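Local coordinates for protein pyocin-S2 (Pseudomonas aeruginosa, PDB 5ODW) that kills sensitive bacterial cells by breaking down their chromosomal DNA, this chain being the N-terminal, largely helical part that lies ahead of the nuclease region, at residues 56-61 against 165-170; 139-144 against 157-162. All blocks are in the same frame, centred on the assembly; numbering follows the deposited sequence.

In the fold
Interactions 1 and 2 share helix 153-204, which meets helix 47-70 through 165-170 and helix 133-148 through 157-162, about two turns earlier. Their centres lie about 12 Å apart, and the chain segments of interaction 2 both fall between those of interaction 1 in sequence. Met-160 joins the two: its SD packs 3.9 Å from Leu-57 CB, while its backbone O lies 4.1 Å from Leu-61 CD2. Interaction 2 is buried and interaction 1 partly so, at about 19 and 10 Å from the chain centre. Another protein chain of the assembly reaches interaction 2 but does not touch interaction 1.

Interaction 1: residues 56-61 against 165-170; sequences KLRSTL and KAYSAD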
ATOM      1  N   LYS C  56     -27.358  -5.245  19.717  1.00 43.53           N
ATOM      2  CA  LYS C  56     -28.057  -4.397  20.707  1.00 43.17           C
ATOM      3  C   LYS C  56     -29.422  -3.938  20.191  1.00 47.34           C
ATOM      4  O   LYS C  56     -30.443  -4.123  20.867  1.00 47.39           O
ATOM      5  CB  LYS C  56     -27.219  -3.170  21.110  1.00 43.81           C
ATOM      6  CG  LYS C  56     -26.116  -3.488  22.113  1.00 49.77           C
ATOM      7  CD  LYS C  56     -25.565  -2.231  22.766  1.00 54.91           C
ATOM      8  CE  LYS C  56     -24.096  -2.380  23.080  1.00 65.94           C
ATOM      9  NZ  LYS C  56     -23.466  -1.080  23.442  1.00 75.43           N
ATOM     10  N   LEU C  57     -29.441  -3.352  18.981  1.00 42.70           N
ATOM     11  CA  LEU C  57     -30.678  -2.834  18.386  1.00 41.54           C
ATOM     12  C   LEU C  57     -31.637  -3.918  17.901  1.00 45.21           C
ATOM     13  O   LEU C  57     -32.852  -3.769  18.078  1.00 45.44           O
ATOM     14  CB  LEU C  57     -30.369  -1.841  17.268  1.00 40.28           C
ATOM     15  CG  LEU C  57     -29.990  -0.441  17.721  1.00 44.00           C
ATOM     16  CD1 LEU C  57     -29.078   0.207  16.723  1.00 43.17           C
ATOM     17  CD2 LEU C  57     -31.216   0.414  17.966  1.00 45.99           C
ATOM     18  N   ARG C  58     -31.101  -4.993  17.286  1.00 41.13           N
ATOM     19  CA  ARG C  58     -31.885  -6.117  16.765  1.00 41.50           C
ATOM     20  C   ARG C  58     -32.719  -6.759  17.854  1.00 47.37           C
ATOM     21  O   ARG C  58     -33.897  -6.980  17.604  1.00 48.22           O
ATOM     22  CB  ARG C  58     -31.012  -7.146  16.008  1.00 40.68           C
ATOM     23  CG  ARG C  58     -31.760  -8.346  15.391  1.00 51.02           C
ATOM     24  CD  ARG C  58     -32.525  -8.047  14.105  1.00 50.60           C
ATOM     25  NE  ARG C  58     -33.460  -9.124  13.771  1.00 48.34           N
ATOM     26  CZ  ARG C  58     -33.387  -9.899  12.693  1.00 56.74           C
ATOM     27  NH1 ARG C  58     -32.408  -9.733  11.811  1.00 37.25           N
ATOM     28  NH2 ARG C  58     -34.295 -10.843  12.485  1.00 45.91           N
ATOM     29  N   SER C  59     -32.167  -7.006  19.062  1.00 44.48           N
ATOM     30  CA  SER C  59     -32.947  -7.592  20.174  1.00 45.61           C
ATOM     31  C   SER C  59     -34.159  -6.714  20.623  1.00 48.70           C
ATOM     32  O   SER C  59     -35.281  -7.228  20.692  1.00 47.47           O
ATOM     33  CB  SER C  59     -32.048  -7.943  21.353  1.00 50.57           C
ATOM     34  OG  SER C  59     -31.109  -6.908  21.588  1.00 60.98           O
ATOM     35  N   THR C  60     -33.936  -5.386  20.825  1.00 45.13           N
ATOM     36  CA  THR C  60     -34.954  -4.392  21.213  1.00 45.87           C
ATOM     37  C   THR C  60     -36.069  -4.199  20.192  1.00 51.42           C
ATOM     38  O   THR C  60     -37.147  -3.730  20.557  1.00 52.06           O
ATOM     39  CB  THR C  60     -34.321  -3.049  21.537  1.00 56.04           C
ATOM     40  OG1 THR C  60     -33.293  -2.808  20.588  1.00 59.42           O
ATOM     41  CG2 THR C  60     -33.745  -2.998  22.943  1.00 58.48           C
ATOM     42  N   LEU C  61     -35.802  -4.541  18.926  1.00 47.71           N
ATOM     43  CA  LEU C  61     -36.726  -4.459  17.802  1.00 47.41           C
ATOM     44  C   LEU C  61     -37.495  -5.791  17.663  1.00 51.43           C
ATOM     45  O   LEU C  61     -38.696  -5.783  17.365  1.00 51.36           O
ATOM     46  CB  LEU C  61     -35.892  -4.180  16.553  1.00 47.18           C
ATOM     47  CG  LEU C  61     -36.609  -3.717  15.299  1.00 52.89           C
ATOM     48  CD1 LEU C  61     -36.835  -2.209  15.320  1.00 53.37           C
ATOM     49  CD2 LEU C  61     -35.776  -4.043  14.075  1.00 56.24           C
ATOM     50  N   LYS C 165     -40.321  -1.702   9.314  1.00 36.60           N
ATOM     51  CA  LYS C 165     -41.376  -1.891   8.307  1.00 36.11           C
ATOM     52  C   LYS C 165     -41.797  -3.365   8.098  1.00 39.64           C
ATOM     53  O   LYS C 165     -42.980  -3.661   7.977  1.00 37.90           O
ATOM     54  CB  LYS C 165     -40.957  -1.258   6.983  1.00 37.80           C
ATOM     55  CG  LYS C 165     -40.986   0.259   6.995  1.00 40.11           C
ATOM     56  CD  LYS C 165     -40.313   0.830   5.763  1.00 49.56           C
ATOM     57  CE  LYS C 165     -40.417   2.345   5.720  1.00 52.59           C
ATOM     58  NZ  LYS C 165     -41.747   2.809   5.240  1.00 50.60           N
ATOM     59  N   ALA C 166     -40.822  -4.271   8.038  1.00 37.62           N
ATOM     60  CA  ALA C 166     -41.048  -5.723   7.924  1.00 37.93           C
ATOM     61  C   ALA C 166     -41.955  -6.261   9.056  1.00 42.23           C
ATOM     62  O   ALA C 166     -42.916  -6.998   8.810  1.00 41.59           O
ATOM     63  CB  ALA C 166     -39.707  -6.446   7.940  1.00 38.22           C
ATOM     64  N   TYR C 167     -41.624  -5.877  10.293  1.00 39.93           N
ATOM     65  CA  TYR C 167     -42.363  -6.241  11.485  1.00 40.81           C
ATOM     66  C   TYR C 167     -43.695  -5.497  11.545  1.00 48.13           C
ATOM     67  O   TYR C 167     -44.645  -6.041  12.103  1.00 50.26           O
ATOM     68  CB  TYR C 167     -41.516  -6.010  12.760  1.00 41.23           C
ATOM     69  CG  TYR C 167     -40.345  -6.960  12.932  1.00 42.13           C
ATOM     70  CD1 TYR C 167     -40.421  -8.281  12.496  1.00 45.18           C
ATOM     71  CD2 TYR C 167     -39.181  -6.554  13.576  1.00 41.75           C
ATOM     72  CE1 TYR C 167     -39.347  -9.157  12.646  1.00 46.27           C
ATOM     73  CE2 TYR C 167     -38.102  -7.424  13.738  1.00 42.65           C
ATOM     74  CZ  TYR C 167     -38.192  -8.723  13.269  1.00 49.17           C
ATOM     75  OH  TYR C 167     -37.149  -9.592  13.411  1.00 48.88           O
ATOM     76  N   SER C 168     -43.781  -4.266  10.973  1.00 44.15           N
ATOM     77  CA  SER C 168     -45.038  -3.504  10.931  1.00 43.22           C
ATOM     78  C   SER C 168     -45.982  -4.166   9.937  1.00 49.47           C
ATOM     79  O   SER C 168     -47.166  -4.284  10.226  1.00 51.45           O
ATOM     80  CB  SER C 168     -44.803  -2.043  10.563  1.00 43.20           C
ATOM     81  OG  SER C 168     -44.232  -1.365  11.669  1.00 45.00           O
ATOM     82  N   ALA C 169     -45.449  -4.672   8.813  1.00 45.19           N
ATOM     83  CA  ALA C 169     -46.223  -5.383   7.799  1.00 46.04           C
ATOM     84  C   ALA C 169     -46.740  -6.713   8.324  1.00 49.34           C
ATOM     85  O   ALA C 169     -47.820  -7.123   7.929  1.00 50.78           O
ATOM     86  CB  ALA C 169     -45.379  -5.612   6.555  1.00 47.76           C
ATOM     87  N   ASP C 170     -45.992  -7.384   9.206  1.00 44.88           N
ATOM     88  CA  ASP C 170     -46.440  -8.649   9.789  1.00 45.63           C
ATOM     89  C   ASP C 170     -47.675  -8.397  10.696  1.00 47.67           C
ATOM     90  O   ASP C 170     -48.707  -9.061  10.551  1.00 47.41           O
ATOM     91  CB  ASP C 170     -45.283  -9.342  10.557  1.00 47.75           C
ATOM     92  CG  ASP C 170     -45.589 -10.777  10.986  1.00 64.09           C
ATOM     93  OD1 ASP C 170     -45.921 -11.611  10.104  1.00 65.11           O
ATOM     94  OD2 ASP C 170     -45.476 -11.074  12.200  1.00 73.60           O
TER
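Tyr-167 reaches across from helix 153-204 and meets two side chains of helix 47-70, Leu-61 beside the CD2 and CE2 atoms of its ring and Arg-58 at its hydroxyl. The Arg-58 and Tyr-167 side chains cross at about a right angle, with guanidinium and phenol planes turned 65° apart. NH2 of Arg-58 comes to 3.3 Å from Tyr-167 OH, but the N-H points poorly at the oxygen (128°), and the bond is weak. What holds the two polar ends together is Asp-62, one residue beyond 56-61: its OD1 pairs with Arg-58 NE and is also hydrogen-bonded to Tyr-167 OH. NH1 of the same guanidinium bonds to Pro-134 O and Tyr-54 OH, so several partners fix its rotation.

Leu-61 supplies the apolar half. Its CG is turned away from its own backbone N (chi1 -166°), which carries the branch toward the ring, and CD2 lies 4.1 Å from Tyr-167 CE2. The backbone O of Leu-61 approaches the ring obliquely near the same two carbons, 3.9 Å from Tyr-167 CD2. The helices themselves stay apart here, since even the nearest CA atoms, those of Leu-61 and Tyr-167, are separated by 8.7 Å; the long aromatic side chain bridges the gap. Tyr-167 also stacks on His-65, one turn further along helix 47-70, and touches Ile-24 of the short strand 24-26. The contact is a helix-helix interface of the helical N-terminal part of the pyocin, in which a tyrosine packs on leucine while its hydroxyl joins an Arg-Asp pair spaced i, i+4.

Interaction 2: residues 139-144 against 157-162; sequences SMYQSQ and DRHMSE
Met-140 meets the imidazole of His-159 first: its SD approaches obliquely, 3.7 Å from CE1 of that ring, while its CB lies at the ring edge, near the plane. The chain is extended beyond CG, which brings the sulfur up to CE1 at an oblique angle.

Tyr-141 follows and covers a face. Its CB stands over the imidazole, 3.8 Å from the ring centroid and not far off the ring normal, a CH-pi contact displaced toward the rim at CE1. With CG anti to its own backbone N (chi1 174°), the phenol ring turns its edge toward that histidine, and the two planes stand at 75° in an edge-to-face pair with centroids 5.5 Å apart. At its far end the hydroxyl of Tyr-141 is hydrogen-bonded to Gly-50 O of helix 47-70.

One turn on from Met-140, Gln-144 takes the polar edge of the imidazole. NE2 of His-159 donates to Gln-144 OE1 at 2.7 Å, nearly straight (168°), with the oxygen close to the ring plane, although the amide itself is turned well out of that plane. Gln-144 NE2 donates to Tyr-128 OH, which holds the amide from its other end, and the Tyr-128 ring meets the histidine edge-to-face. His-159 ND1 bonds to Ser-137 OG, and the two bonds together define the rotation of the imidazole. The helix axes are 11.1 Å apart and nearly antiparallel: this is the packing of a helical hairpin, helices 133-148 and 153-204, with a buried histidine reaching from one helix to side chains of the other.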
ATOM      1  N   SER C 139     -26.513 -11.430   8.213  1.00 39.83           N
ATOM      2  CA  SER C 139     -25.517 -11.867   7.234  1.00 40.33           C
ATOM      3  C   SER C 139     -25.188 -10.806   6.178  1.00 43.25           C
ATOM      4  O   SER C 139     -24.032 -10.609   5.824  1.00 43.95           O
ATOM      5  CB  SER C 139     -26.004 -13.133   6.541  1.00 47.68           C
ATOM      6  OG  SER C 139     -26.731 -13.946   7.442  1.00 62.68           O
ATOM      7  N   MET C 140     -26.228 -10.145   5.679  1.00 38.22           N
ATOM      8  CA  MET C 140     -26.151  -9.062   4.682  1.00 36.97           C
ATOM      9  C   MET C 140     -25.385  -7.841   5.219  1.00 39.91           C
ATOM     10  O   MET C 140     -24.538  -7.294   4.510  1.00 39.31           O
ATOM     11  CB  MET C 140     -27.577  -8.652   4.274  1.00 39.81           C
ATOM     12  CG  MET C 140     -27.640  -7.653   3.146  1.00 43.48           C
ATOM     13  SD  MET C 140     -29.281  -6.920   2.982  1.00 48.29           S
ATOM     14  CE  MET C 140     -28.895  -5.516   1.946  1.00 44.72           C
ATOM     15  N   TYR C 141     -25.706  -7.419   6.463  1.00 35.85           N
ATOM     16  CA  TYR C 141     -25.106  -6.291   7.179  1.00 34.39           C
ATOM     17  C   TYR C 141     -23.600  -6.475   7.332  1.00 33.83           C
ATOM     18  O   TYR C 141     -22.830  -5.583   6.970  1.00 32.91           O
ATOM     19  CB  TYR C 141     -25.799  -6.114   8.547  1.00 36.44           C
ATOM     20  CG  TYR C 141     -25.212  -5.068   9.479  1.00 39.03           C
ATOM     21  CD1 TYR C 141     -25.521  -3.718   9.329  1.00 41.12           C
ATOM     22  CD2 TYR C 141     -24.457  -5.441  10.589  1.00 39.73           C
ATOM     23  CE1 TYR C 141     -25.038  -2.761  10.222  1.00 40.74           C
ATOM     24  CE2 TYR C 141     -23.976  -4.495  11.490  1.00 40.31           C
ATOM     25  CZ  TYR C 141     -24.277  -3.156  11.310  1.00 47.69           C
ATOM     26  OH  TYR C 141     -23.814  -2.222  12.206  1.00 48.72           O
ATOM     27  N   GLN C 142     -23.188  -7.636   7.836  1.00 28.70           N
ATOM     28  CA  GLN C 142     -21.785  -7.966   8.046  1.00 27.56           C
ATOM     29  C   GLN C 142     -21.028  -7.977   6.723  1.00 32.82           C
ATOM     30  O   GLN C 142     -19.897  -7.511   6.693  1.00 32.96           O
ATOM     31  CB  GLN C 142     -21.643  -9.302   8.786  1.00 29.23           C
ATOM     32  CG  GLN C 142     -20.238  -9.553   9.316  1.00 31.61           C
ATOM     33  CD  GLN C 142     -20.010 -10.972   9.736  1.00 39.99           C
ATOM     34  OE1 GLN C 142     -19.672 -11.255  10.889  1.00 37.60           O
ATOM     35  NE2 GLN C 142     -20.184 -11.898   8.811  1.00 32.43           N
ATOM     36  N   SER C 143     -21.667  -8.454   5.626  1.00 30.13           N
ATOM     37  CA  SER C 143     -21.099  -8.486   4.276  1.00 30.18           C
ATOM     38  C   SER C 143     -20.881  -7.066   3.771  1.00 37.08           C
ATOM     39  O   SER C 143     -19.843  -6.795   3.165  1.00 38.16           O
ATOM     40  CB  SER C 143     -22.028  -9.215   3.324  1.00 34.12           C
ATOM     41  OG  SER C 143     -22.291 -10.517   3.810  1.00 48.08           O
ATOM     42  N   GLN C 144     -21.842  -6.157   4.045  1.00 33.12           N
ATOM     43  CA  GLN C 144     -21.774  -4.742   3.680  1.00 31.92           C
ATOM     44  C   GLN C 144     -20.652  -4.031   4.424  1.00 35.52           C
ATOM     45  O   GLN C 144     -19.939  -3.258   3.799  1.00 35.67           O
ATOM     46  CB  GLN C 144     -23.110  -4.049   3.923  1.00 32.71           C
ATOM     47  CG  GLN C 144     -24.112  -4.348   2.837  1.00 31.34           C
ATOM     48  CD  GLN C 144     -25.477  -3.829   3.140  1.00 45.23           C
ATOM     49  OE1 GLN C 144     -26.068  -4.151   4.165  1.00 40.76           O
ATOM     50  NE2 GLN C 144     -26.029  -3.051   2.218  1.00 36.84           N
ATOM     51  N   ASP C 157     -28.718   1.918  10.429  1.00 29.27           N
ATOM     52  CA  ASP C 157     -29.948   2.699  10.389  1.00 29.69           C
ATOM     53  C   ASP C 157     -30.895   2.177   9.319  1.00 33.91           C
ATOM     54  O   ASP C 157     -32.090   2.037   9.582  1.00 33.99           O
ATOM     55  CB  ASP C 157     -29.650   4.196  10.206  1.00 32.60           C
ATOM     56  CG  ASP C 157     -29.236   4.931  11.483  1.00 45.30           C
ATOM     57  OD1 ASP C 157     -29.328   4.323  12.579  1.00 43.93           O
ATOM     58  OD2 ASP C 157     -28.847   6.136  11.388  1.00 52.79           O
ATOM     59  N   ARG C 158     -30.346   1.819   8.139  1.00 30.02           N
ATOM     60  CA  ARG C 158     -31.126   1.263   7.031  1.00 29.71           C
ATOM     61  C   ARG C 158     -31.712  -0.107   7.377  1.00 33.20           C
ATOM     62  O   ARG C 158     -32.901  -0.306   7.166  1.00 32.12           O
ATOM     63  CB  ARG C 158     -30.317   1.237   5.718  1.00 27.19           C
ATOM     64  CG  ARG C 158     -31.163   0.891   4.487  1.00 34.27           C
ATOM     65  CD  ARG C 158     -31.448   2.068   3.562  1.00 38.19           C
ATOM     66  NE  ARG C 158     -31.807   1.606   2.212  1.00 45.24           N
ATOM     67  CZ  ARG C 158     -33.040   1.611   1.713  1.00 70.84           C
ATOM     68  NH1 ARG C 158     -34.050   2.096   2.427  1.00 67.87           N
ATOM     69  NH2 ARG C 158     -33.270   1.147   0.490  1.00 63.23           N
ATOM     70  N   HIS C 159     -30.890  -1.039   7.914  1.00 31.39           N
ATOM     71  CA  HIS C 159     -31.344  -2.389   8.286  1.00 31.93           C
ATOM     72  C   HIS C 159     -32.444  -2.352   9.344  1.00 35.68           C
ATOM     73  O   HIS C 159     -33.379  -3.144   9.259  1.00 35.19           O
ATOM     74  CB  HIS C 159     -30.181  -3.285   8.751  1.00 32.22           C
ATOM     75  CG  HIS C 159     -29.426  -3.955   7.643  1.00 35.84           C
ATOM     76  ND1 HIS C 159     -29.503  -5.321   7.439  1.00 37.88           N
ATOM     77  CD2 HIS C 159     -28.543  -3.437   6.760  1.00 37.12           C
ATOM     78  CE1 HIS C 159     -28.694  -5.582   6.423  1.00 36.70           C
ATOM     79  NE2 HIS C 159     -28.094  -4.484   5.986  1.00 36.68           N
ATOM     80  N   MET C 160     -32.347  -1.425  10.320  1.00 33.03           N
ATOM     81  CA  MET C 160     -33.335  -1.304  11.401  1.00 33.40           C
ATOM     82  C   MET C 160     -34.639  -0.659  10.899  1.00 37.36           C
ATOM     83  O   MET C 160     -35.710  -1.199  11.172  1.00 37.32           O
ATOM     84  CB  MET C 160     -32.756  -0.622  12.664  1.00 35.70           C
ATOM     85  CG  MET C 160     -31.543  -1.354  13.333  1.00 39.39           C
ATOM     86  SD  MET C 160     -31.618  -3.116  13.827  1.00 43.98           S
ATOM     87  CE  MET C 160     -31.066  -3.905  12.388  1.00 40.69           C
ATOM     88  N   SER C 161     -34.559   0.439  10.110  1.00 34.11           N
ATOM     89  CA  SER C 161     -35.734   1.082   9.483  1.00 34.76           C
ATOM     90  C   SER C 161     -36.500   0.090   8.587  1.00 40.68           C
ATOM     91  O   SER C 161     -37.726   0.053   8.633  1.00 41.86           O
ATOM     92  CB  SER C 161     -35.330   2.315   8.674  1.00 37.93           C
ATOM     93  OG  SER C 161     -34.754   3.318   9.499  1.00 48.39           O
ATOM     94  N   GLU C 162     -35.764  -0.738   7.819  1.00 38.38           N
ATOM     95  CA  GLU C 162     -36.277  -1.773   6.910  1.00 39.43           C
ATOM     96  C   GLU C 162     -36.889  -2.974   7.651  1.00 44.27           C
ATOM     97  O   GLU C 162     -37.745  -3.650   7.085  1.00 44.80           O
ATOM     98  CB  GLU C 162     -35.173  -2.242   5.934  1.00 41.05           C
ATOM     99  CG  GLU C 162     -34.811  -1.238   4.845  1.00 48.98           C
ATOM    100  CD  GLU C 162     -35.884  -0.934   3.814  1.00 62.50           C
ATOM    101  OE1 GLU C 162     -36.700  -1.835   3.504  1.00 63.69           O
ATOM    102  OE2 GLU C 162     -35.896   0.210   3.303  1.00 49.50           O
TER